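Local coordinates for probable E3 ubiquitin-protein ligase HERC1 (Homo sapiens, PDB 4QT6) that probably acts as an E3 ubiquitin ligase, of which this SPRY domain, a beta-sandwich module, is likely to serve in protein recognition, at residues D74-R79 / V131-L136. Sequence-based numbering, arbitrary orientation.
Sequences DMWLYR and VDAAEL. With ARF (formamide), chain C; ARF (formamide), chain B.
W76 on strand 75-79 faces the loop 131-136, and their closest CA atoms, W76 CA and V131 CA, are 8.8 Å apart. The indole alone bridges this distance. With CG anti to the carbonyl carbon (chi1 -77°), it is carried to the loop six-membered ring foremost, and W76 NE1 lies 4.0 Å from V131 CG2. V131 CG1 lies over one face near the rim, 4.0 Å from W76 CZ2. L136 CD2 packs 3.7 Å from W76 CZ3, its side chain crossing the indole at about a right angle. A133 CB adds a looser contact. D132 OD1 meets the ring edge in plane, 3.5 Å from W76 CZ2, with the carboxylate turned 81° from the indole. R61 salt-bridges this same oxygen. H87 stacks on W76, and I115 of the other sheet touches both W76 and V131. With an alanine at W76, V131 and L136 would probably lose their shared packing surface, leaving a gap between strand and loop. Toward the strand's far end, Y78 OH accepts a hydrogen bond from one formamide N (2.9 Å), and R79 NH2 donates one to a second formamide's O (3.0 Å). The loop is thus held by apolar packing, with a carboxylate only at the indole rim.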
ATOM      1  N   ASP A  74       8.429  -9.340  -0.219  1.00 20.49           N
ATOM      2  CA  ASP A  74       7.560  -9.312  -1.403  1.00 20.78           C
ATOM      3  C   ASP A  74       6.923  -7.944  -1.583  1.00 19.06           C
ATOM      4  O   ASP A  74       6.557  -7.586  -2.717  1.00 19.31           O
ATOM      5  CB  ASP A  74       6.467 -10.375  -1.314  1.00 21.71           C
ATOM      6  CG  ASP A  74       6.990 -11.769  -1.549  1.00 24.80           C
ATOM      7  OD1 ASP A  74       8.017 -11.924  -2.261  1.00 27.36           O
ATOM      8  OD2 ASP A  74       6.348 -12.704  -1.035  1.00 28.77           O
HETATM    9  N   MSE A  75       6.809  -7.204  -0.490  1.00 18.11           N
HETATM   10  CA  MSE A  75       6.127  -5.903  -0.457  1.00 17.90           C
HETATM   11  C   MSE A  75       7.035  -4.821   0.069  1.00 18.18           C
HETATM   12  O   MSE A  75       8.005  -5.072   0.805  1.00 17.92           O
HETATM   13  CB  MSE A  75       4.857  -5.960   0.396  1.00 18.82           C
HETATM   14  CG  MSE A  75       4.002  -7.168   0.032  1.00 19.06           C
HETATM   15 SE   MSE A  75       2.327  -7.105   1.090  1.00 22.99          SE
HETATM   16  CE  MSE A  75       1.252  -8.151  -0.164  1.00 22.07           C
ATOM     17  N   TRP A  76       6.720  -3.606  -0.305  1.00 17.34           N
ATOM     18  CA  TRP A  76       7.341  -2.398   0.212  1.00 18.11           C
ATOM     19  C   TRP A  76       6.195  -1.592   0.801  1.00 18.70           C
ATOM     20  O   TRP A  76       5.280  -1.166   0.071  1.00 17.98           O
ATOM     21  CB  TRP A  76       7.999  -1.599  -0.916  1.00 17.64           C
ATOM     22  CG  TRP A  76       9.326  -2.100  -1.430  1.00 18.22           C
ATOM     23  CD1 TRP A  76      10.553  -1.561  -1.144  1.00 19.34           C
ATOM     24  CD2 TRP A  76       9.567  -3.170  -2.348  1.00 18.64           C
ATOM     25  NE1 TRP A  76      11.527  -2.249  -1.789  1.00 19.62           N
ATOM     26  CE2 TRP A  76      10.969  -3.229  -2.557  1.00 19.04           C
ATOM     27  CE3 TRP A  76       8.757  -4.111  -2.988  1.00 18.99           C
ATOM     28  CZ2 TRP A  76      11.552  -4.177  -3.385  1.00 19.57           C
ATOM     29  CZ3 TRP A  76       9.349  -5.047  -3.822  1.00 19.58           C
ATOM     30  CH2 TRP A  76      10.735  -5.061  -4.024  1.00 19.55           C
ATOM     31  N   LEU A  77       6.196  -1.399   2.115  1.00 18.13           N
ATOM     32  CA  LEU A  77       4.991  -0.962   2.805  1.00 18.01           C
ATOM     33  C   LEU A  77       5.203   0.251   3.679  1.00 18.67           C
ATOM     34  O   LEU A  77       6.280   0.459   4.251  1.00 19.80           O
ATOM     35  CB  LEU A  77       4.428  -2.093   3.650  1.00 18.83           C
ATOM     36  CG  LEU A  77       3.964  -3.322   2.899  1.00 18.61           C
ATOM     37  CD1 LEU A  77       3.642  -4.457   3.866  1.00 19.12           C
ATOM     38  CD2 LEU A  77       2.762  -2.999   2.017  1.00 18.84           C
ATOM     39  N   TYR A  78       4.129   1.013   3.830  1.00 18.11           N
ATOM     40  CA  TYR A  78       4.079   2.261   4.580  1.00 19.13           C
ATOM     41  C   TYR A  78       2.864   2.154   5.510  1.00 20.61           C
ATOM     42  O   TYR A  78       1.713   1.963   5.082  1.00 20.48           O
ATOM     43  CB  TYR A  78       4.018   3.439   3.577  1.00 18.20           C
ATOM     44  CG  TYR A  78       3.808   4.845   4.069  1.00 18.97           C
ATOM     45  CD1 TYR A  78       4.305   5.263   5.296  1.00 19.36           C
ATOM     46  CD2 TYR A  78       3.205   5.803   3.243  1.00 19.30           C
ATOM     47  CE1 TYR A  78       4.109   6.571   5.726  1.00 20.89           C
ATOM     48  CE2 TYR A  78       3.023   7.112   3.661  1.00 21.12           C
ATOM     49  CZ  TYR A  78       3.495   7.494   4.901  1.00 21.08           C
ATOM     50  OH  TYR A  78       3.292   8.806   5.308  1.00 21.98           O
ATOM     51  N   ARG A  79       3.146   2.234   6.808  1.00 21.54           N
ATOM     52  CA  ARG A  79       2.176   1.904   7.862  1.00 21.55           C
ATOM     53  C   ARG A  79       1.425   3.133   8.394  1.00 21.88           C
ATOM     54  O   ARG A  79       2.048   4.120   8.843  1.00 21.93           O
ATOM     55  CB  ARG A  79       2.934   1.195   8.990  1.00 22.32           C
ATOM     56  CG  ARG A  79       2.115   0.758  10.182  1.00 22.33           C
ATOM     57  CD  ARG A  79       3.008  -0.012  11.145  1.00 23.98           C
ATOM     58  NE  ARG A  79       2.380  -0.261  12.437  1.00 24.95           N
ATOM     59  CZ  ARG A  79       3.046  -0.471  13.575  1.00 27.05           C
ATOM     60  NH1 ARG A  79       4.385  -0.455  13.598  1.00 27.59           N
ATOM     61  NH2 ARG A  79       2.365  -0.689  14.696  1.00 27.39           N
ATOM     62  N   VAL A 131      15.057  -0.620  -5.423  1.00 24.61           N
ATOM     63  CA  VAL A 131      13.904  -1.483  -5.611  1.00 24.45           C
ATOM     64  C   VAL A 131      14.225  -2.509  -6.692  1.00 24.58           C
ATOM     65  O   VAL A 131      14.566  -2.147  -7.796  1.00 28.07           O
ATOM     66  CB  VAL A 131      12.662  -0.638  -5.964  1.00 22.59           C
ATOM     67  CG1 VAL A 131      11.478  -1.514  -6.360  1.00 23.93           C
ATOM     68  CG2 VAL A 131      12.327   0.249  -4.794  1.00 22.63           C
ATOM     69  N   ASP A 132      14.093  -3.784  -6.380  1.00 22.91           N
ATOM     70  CA  ASP A 132      14.689  -4.845  -7.178  1.00 24.87           C
ATOM     71  C   ASP A 132      13.709  -5.901  -7.689  1.00 23.34           C
ATOM     72  O   ASP A 132      14.037  -7.069  -7.812  1.00 23.93           O
ATOM     73  CB  ASP A 132      15.842  -5.479  -6.379  1.00 25.97           C
ATOM     74  CG  ASP A 132      15.384  -6.143  -5.074  1.00 28.72           C
ATOM     75  OD1 ASP A 132      14.174  -6.118  -4.737  1.00 25.74           O
ATOM     76  OD2 ASP A 132      16.259  -6.698  -4.365  1.00 29.48           O
ATOM     77  N   ALA A 133      12.477  -5.474  -7.985  1.00 21.74           N
ATOM     78  CA  ALA A 133      11.514  -6.326  -8.684  1.00 20.97           C
ATOM     79  C   ALA A 133      11.328  -5.877 -10.115  1.00 20.85           C
ATOM     80  O   ALA A 133      11.456  -4.690 -10.415  1.00 23.73           O
ATOM     81  CB  ALA A 133      10.178  -6.322  -7.980  1.00 22.08           C
ATOM     82  N   ALA A 134      11.050  -6.843 -10.987  1.00 19.07           N
ATOM     83  CA  ALA A 134      10.806  -6.568 -12.376  1.00 19.09           C
ATOM     84  C   ALA A 134       9.418  -6.006 -12.613  1.00 19.49           C
ATOM     85  O   ALA A 134       9.238  -5.192 -13.532  1.00 19.86           O
ATOM     86  CB  ALA A 134      10.981  -7.816 -13.207  1.00 20.89           C
ATOM     87  N   GLU A 135       8.444  -6.481 -11.844  1.00 18.30           N
ATOM     88  CA  GLU A 135       7.068  -6.020 -12.000  1.00 18.21           C
ATOM     89  C   GLU A 135       6.454  -5.824 -10.623  1.00 18.22           C
ATOM     90  O   GLU A 135       6.569  -6.689  -9.750  1.00 18.02           O
ATOM     91  CB  GLU A 135       6.252  -7.024 -12.800  1.00 18.08           C
ATOM     92  CG  GLU A 135       4.797  -6.610 -13.014  1.00 18.98           C
ATOM     93  CD  GLU A 135       4.128  -7.239 -14.209  1.00 21.44           C
ATOM     94  OE1 GLU A 135       4.629  -8.232 -14.756  1.00 23.02           O
ATOM     95  OE2 GLU A 135       3.070  -6.700 -14.626  1.00 25.03           O
ATOM     96  N   LEU A 136       5.789  -4.692 -10.434  1.00 17.63           N
ATOM     97  CA  LEU A 136       5.216  -4.348  -9.130  1.00 18.00           C
ATOM     98  C   LEU A 136       3.800  -3.855  -9.278  1.00 17.57           C
ATOM     99  O   LEU A 136       3.440  -3.220 -10.282  1.00 18.10           O
ATOM    100  CB  LEU A 136       6.057  -3.315  -8.372  1.00 19.06           C
ATOM    101  CG  LEU A 136       7.375  -3.875  -7.828  1.00 19.31           C
ATOM    102  CD1 LEU A 136       8.278  -2.755  -7.317  1.00 19.78           C
ATOM    103  CD2 LEU A 136       7.089  -4.877  -6.719  1.00 20.68           C
TER
HETATM  104  N   ARF C2202       4.717  10.751   3.701  0.50 24.39           N
HETATM  105  C   ARF C2202       5.439  11.797   4.118  0.50 25.80           C
HETATM  106  O   ARF C2202       5.601  11.979   5.318  0.50 25.66           O
HETATM  107  N   ARF B2201      -2.503   0.081  15.653  1.00 29.08           N
HETATM  108  C   ARF B2201      -1.219  -0.265  15.722  1.00 29.52           C
HETATM  109  O   ARF B2201      -0.612  -0.618  14.723  1.00 27.79           O